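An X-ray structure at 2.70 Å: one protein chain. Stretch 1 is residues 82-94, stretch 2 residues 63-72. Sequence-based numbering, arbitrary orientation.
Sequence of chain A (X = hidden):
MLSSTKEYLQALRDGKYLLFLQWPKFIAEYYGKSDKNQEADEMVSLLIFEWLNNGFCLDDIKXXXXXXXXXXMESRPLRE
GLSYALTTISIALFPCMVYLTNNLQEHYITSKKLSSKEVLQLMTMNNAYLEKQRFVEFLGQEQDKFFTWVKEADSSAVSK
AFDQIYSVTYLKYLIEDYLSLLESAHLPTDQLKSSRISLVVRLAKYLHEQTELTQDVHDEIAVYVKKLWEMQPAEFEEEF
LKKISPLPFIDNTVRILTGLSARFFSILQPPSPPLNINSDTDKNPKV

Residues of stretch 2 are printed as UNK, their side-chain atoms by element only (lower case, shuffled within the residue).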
# COMPACT_ATOMS: atom_id res chain seq x y z
N LEU A 82 -8.26 7.15 2.75
CA LEU A 82 -8.42 7.60 1.36
C LEU A 82 -9.01 6.47 0.56
O LEU A 82 -9.82 6.69 -0.34
CB LEU A 82 -7.08 8.02 0.75
CG LEU A 82 -6.68 9.41 1.22
CD1 LEU A 82 -5.22 9.69 0.98
CD2 LEU A 82 -7.53 10.42 0.46
N SER A 83 -8.61 5.26 0.91
CA SER A 83 -9.11 4.08 0.25
C SER A 83 -10.54 3.79 0.64
O SER A 83 -11.38 3.54 -0.22
CB SER A 83 -8.23 2.87 0.53
OG SER A 83 -8.99 1.73 0.24
N TYR A 84 -10.83 3.83 1.95
CA TYR A 84 -12.20 3.64 2.43
C TYR A 84 -13.15 4.62 1.76
O TYR A 84 -14.29 4.26 1.44
CB TYR A 84 -12.26 3.78 3.96
CG TYR A 84 -13.62 3.47 4.60
CD1 TYR A 84 -14.04 2.16 4.79
CD2 TYR A 84 -14.46 4.50 5.05
CE1 TYR A 84 -15.28 1.87 5.39
CE2 TYR A 84 -15.69 4.22 5.66
CZ TYR A 84 -16.10 2.90 5.83
OH TYR A 84 -17.32 2.61 6.41
N ALA A 85 -12.70 5.86 1.55
CA ALA A 85 -13.54 6.85 0.89
C ALA A 85 -13.93 6.31 -0.46
O ALA A 85 -15.10 6.17 -0.78
CB ALA A 85 -12.79 8.14 0.73
N LEU A 86 -12.90 5.97 -1.23
CA LEU A 86 -13.06 5.54 -2.60
C LEU A 86 -14.02 4.37 -2.71
O LEU A 86 -14.95 4.40 -3.52
CB LEU A 86 -11.70 5.17 -3.16
CG LEU A 86 -11.84 4.80 -4.62
CD1 LEU A 86 -10.90 5.64 -5.45
CD2 LEU A 86 -11.52 3.32 -4.76
N THR A 87 -13.83 3.37 -1.87
CA THR A 87 -14.66 2.17 -1.95
C THR A 87 -16.09 2.45 -1.51
O THR A 87 -17.03 1.91 -2.09
CB THR A 87 -14.06 1.03 -1.12
OG1 THR A 87 -13.72 1.55 0.17
CG2 THR A 87 -12.80 0.48 -1.80
N THR A 88 -16.25 3.27 -0.48
CA THR A 88 -17.56 3.61 0.01
C THR A 88 -18.31 4.41 -1.06
O THR A 88 -19.54 4.36 -1.16
CB THR A 88 -17.45 4.49 1.24
OG1 THR A 88 -16.64 3.85 2.22
CG2 THR A 88 -18.84 4.78 1.84
N ILE A 89 -17.58 5.16 -1.86
CA ILE A 89 -18.23 5.93 -2.90
C ILE A 89 -18.64 4.99 -4.02
O ILE A 89 -19.69 5.16 -4.64
CB ILE A 89 -17.34 7.08 -3.39
CG1 ILE A 89 -17.18 8.13 -2.29
CG2 ILE A 89 -17.93 7.71 -4.62
CD1 ILE A 89 -16.23 9.25 -2.62
N SER A 90 -17.85 3.95 -4.26
CA SER A 90 -18.18 3.02 -5.33
C SER A 90 -19.42 2.20 -4.98
O SER A 90 -20.19 1.78 -5.86
CB SER A 90 -16.98 2.12 -5.72
OG SER A 90 -16.52 1.35 -4.65
N ILE A 91 -19.64 2.01 -3.69
CA ILE A 91 -20.81 1.24 -3.27
C ILE A 91 -22.06 2.08 -3.47
O ILE A 91 -23.15 1.53 -3.71
CB ILE A 91 -20.69 0.72 -1.83
CG1 ILE A 91 -19.49 -0.22 -1.71
CG2 ILE A 91 -21.91 -0.03 -1.45
CD1 ILE A 91 -19.22 -0.63 -0.29
N ALA A 92 -21.90 3.41 -3.42
CA ALA A 92 -23.03 4.30 -3.73
C ALA A 92 -23.24 4.42 -5.23
O ALA A 92 -24.34 4.69 -5.68
CB ALA A 92 -22.83 5.65 -3.14
N LEU A 93 -22.17 4.23 -5.98
CA LEU A 93 -22.14 4.45 -7.42
C LEU A 93 -23.07 3.52 -8.20
O LEU A 93 -23.77 3.93 -9.14
CB LEU A 93 -20.71 4.26 -7.93
CG LEU A 93 -20.62 4.15 -9.46
CD1 LEU A 93 -20.99 5.46 -10.10
CD2 LEU A 93 -19.23 3.72 -9.92
N PHE A 94 -23.06 2.26 -7.79
CA PHE A 94 -23.74 1.22 -8.53
C PHE A 94 -25.25 1.40 -8.47
O PHE A 94 -25.89 1.33 -9.52
CB PHE A 94 -23.26 -0.18 -8.11
CG PHE A 94 -21.78 -0.37 -8.26
CD1 PHE A 94 -21.15 -0.05 -9.45
CD2 PHE A 94 -21.01 -0.82 -7.21
CE1 PHE A 94 -19.79 -0.20 -9.58
CE2 PHE A 94 -19.64 -0.97 -7.35
CZ PHE A 94 -19.04 -0.65 -8.53
N UNK A 63 -15.14 9.64 -15.12
CA UNK A 63 -14.04 10.30 -14.45
C UNK A 63 -13.75 9.52 -13.19
O UNK A 63 -12.59 9.35 -12.79
c UNK A 63 -14.35 11.78 -14.16
c UNK A 63 -14.68 13.96 -15.35
c UNK A 63 -14.47 14.64 -16.72
n UNK A 63 -15.23 15.93 -16.84
c UNK A 63 -13.86 12.69 -15.25
N UNK A 64 -14.80 9.01 -12.57
CA UNK A 64 -14.61 8.24 -11.37
C UNK A 64 -13.85 6.96 -11.73
O UNK A 64 -13.12 6.40 -10.90
c UNK A 64 -15.37 7.74 -8.28
c UNK A 64 -16.05 5.03 -8.27
c UNK A 64 -15.59 5.64 -7.12
c UNK A 64 -15.25 7.01 -7.12
c UNK A 64 -15.84 7.16 -9.45
c UNK A 64 -16.17 5.79 -9.44
c UNK A 64 -15.95 7.96 -10.70
N UNK A 65 -13.99 6.53 -12.99
CA UNK A 65 -13.28 5.34 -13.46
C UNK A 65 -11.78 5.60 -13.42
O UNK A 65 -11.00 4.75 -12.97
c UNK A 65 -13.72 4.94 -14.84
N UNK A 66 -11.38 6.79 -13.87
CA UNK A 66 -9.97 7.17 -13.82
C UNK A 66 -9.47 7.00 -12.38
O UNK A 66 -8.50 6.25 -12.14
c UNK A 66 -10.32 8.82 -15.68
c UNK A 66 -9.73 8.60 -14.29
c UNK A 66 -10.63 10.28 -15.96
c UNK A 66 -8.27 8.88 -14.34
N UNK A 67 -10.17 7.63 -11.44
CA UNK A 67 -9.80 7.57 -10.03
C UNK A 67 -9.57 6.12 -9.58
O UNK A 67 -8.54 5.79 -9.01
c UNK A 67 -9.15 8.45 -7.29
c UNK A 67 -11.54 8.90 -6.83
c UNK A 67 -10.44 8.97 -7.88
c UNK A 67 -10.87 8.24 -9.18
N UNK A 68 -10.52 5.25 -9.89
CA UNK A 68 -10.42 3.84 -9.53
C UNK A 68 -9.21 3.17 -10.15
O UNK A 68 -8.47 2.46 -9.47
c UNK A 68 -12.00 1.96 -9.12
c UNK A 68 -13.19 1.09 -7.21
c UNK A 68 -11.45 0.69 -9.32
c UNK A 68 -11.66 3.11 -10.01
c UNK A 68 -11.76 -0.37 -8.47
c UNK A 68 -12.64 -0.16 -7.42
c UNK A 68 -12.86 2.15 -8.05
o UNK A 68 -12.98 -1.18 -6.58
N UNK A 69 -9.05 3.35 -11.45
CA UNK A 69 -7.91 2.77 -12.16
C UNK A 69 -6.64 3.12 -11.40
O UNK A 69 -5.73 2.30 -11.27
c UNK A 69 -7.85 3.32 -13.57
N UNK A 70 -6.58 4.35 -10.90
CA UNK A 70 -5.46 4.78 -10.09
C UNK A 70 -5.39 3.96 -8.79
O UNK A 70 -4.34 3.52 -8.39
c UNK A 70 -5.53 6.27 -9.75
c UNK A 70 -4.38 6.63 -8.84
c UNK A 70 -5.54 7.13 -11.04
N UNK A 71 -6.53 3.75 -8.15
CA UNK A 71 -6.58 3.02 -6.89
C UNK A 71 -6.06 1.60 -7.07
O UNK A 71 -5.63 0.95 -6.10
c UNK A 71 -8.13 2.91 -3.76
c UNK A 71 -8.21 2.41 -5.02
c UNK A 71 -8.01 3.05 -6.36
c UNK A 71 -8.73 0.80 -3.60
n UNK A 71 -8.60 1.09 -4.88
n UNK A 71 -8.45 1.88 -2.90
N UNK A 72 -6.07 1.10 -8.31
CA UNK A 72 -5.58 -0.25 -8.57
C UNK A 72 -4.13 -0.34 -9.03
O UNK A 72 -3.66 -1.45 -9.31
c UNK A 72 -8.15 -1.44 -7.64
c UNK A 72 -6.50 -1.01 -9.52
o UNK A 72 -8.56 -0.60 -6.81
c UNK A 72 -7.96 -1.01 -9.08
o UNK A 72 -7.90 -2.63 -7.33

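Position 63 carries four carbons in a row ending in a nitrogen, an unbranched chain that does not reach stretch 1. This is Lys63. Its ammonium nitrogen is hydrogen-bonded elsewhere in the structure, which suits a long charged chain outside the apolar contact.

At position 64 one carbon leads into a ring of six carbons with no polar atom attached. The ring sits among Leu86, Ile89, Ser90 and Leu93. One carbon and a six-carbon ring with no heteroatom make this Phe64. Phe64 CZ lies 3.9 Å from Leu86 O, and Phe64 CE2 lies 4.0 Å from Ser90 CB, both at the ring edge. Phe64 CE1 is 3.7 Å from Ile89 CG2, and Phe64 CD2 is 3.7 Å from Leu93 CD2. A flat, wholly apolar ring fills this buried pocket without leaving a polar group in need of a partner.

Position 65 has a single side-chain carbon, and its CA-to-CB bond points away from stretch 1: Ala65, whose small methyl suits a buried site. Position 66 has four carbons, forked at the first, with one arm two carbons long, which defines Ile66; it makes no contact with stretch 1, and its partly exposed site is compatible with a bulky apolar chain.

Four carbons also occur at position 67, but here the fork is at the second, the CA-to-CB bond points toward stretch 1, and a branch end meets Leu86. This is Leu67. Leu67 CD1 lies 3.6 Å from Leu86 CD1, a short apolar contact between two buried, branched side chains.

Position 68 again shows one carbon and a six-carbon ring, now bearing one oxygen; the ring meets Leu86 and Ser90. This is Tyr68. Its CA-to-CB bond points sideways, yet the end of the side chain comes nearer to stretch 1. Tyr68 CE1 packs 3.7 Å from Leu86 CD2 and 4.2 Å from Ser90 CB. The ring supplies apolar surface, while its hydroxyl suits a partly exposed site.

One carbon at position 69 gives Ala69, out of reach of stretch 1, a small residue at a partly exposed site. At position 70 one carbon carries two more, the pattern of Val70, compact and apolar as suits a buried site beside the contact.

Position 71 has one carbon and a five-membered ring of three carbons and two nitrogens, with Leu86 over one face and Ser83 at its edge: His71. Leu86 CD2 lies 3.4 Å from His71 CG in a CH-pi contact, and His71 NE2 forms a 3.2 Å hydrogen bond with Ser83 OG. At position 72, three carbons end in two oxygens that do not touch stretch 1: Glu72. Its carboxylate suits the other ring nitrogen, since His71 ND1 donates a 2.6 Å hydrogen bond to Glu72 OE2.

The two helices run at 137° to one another. Leu86 is central: it reaches Phe64, Leu67, Tyr68 and His71, and has the largest area covered by the other stretch. Toward residue 93, Phe64 fits as a knob into its hole; at Ser83, the imidazole combines apolar packing over its face with polar bonding at its edge. The contact is thus mainly apolar, with one hydrogen bond across it.

Stretch 2, residues 63-72: KFAILYAVHE
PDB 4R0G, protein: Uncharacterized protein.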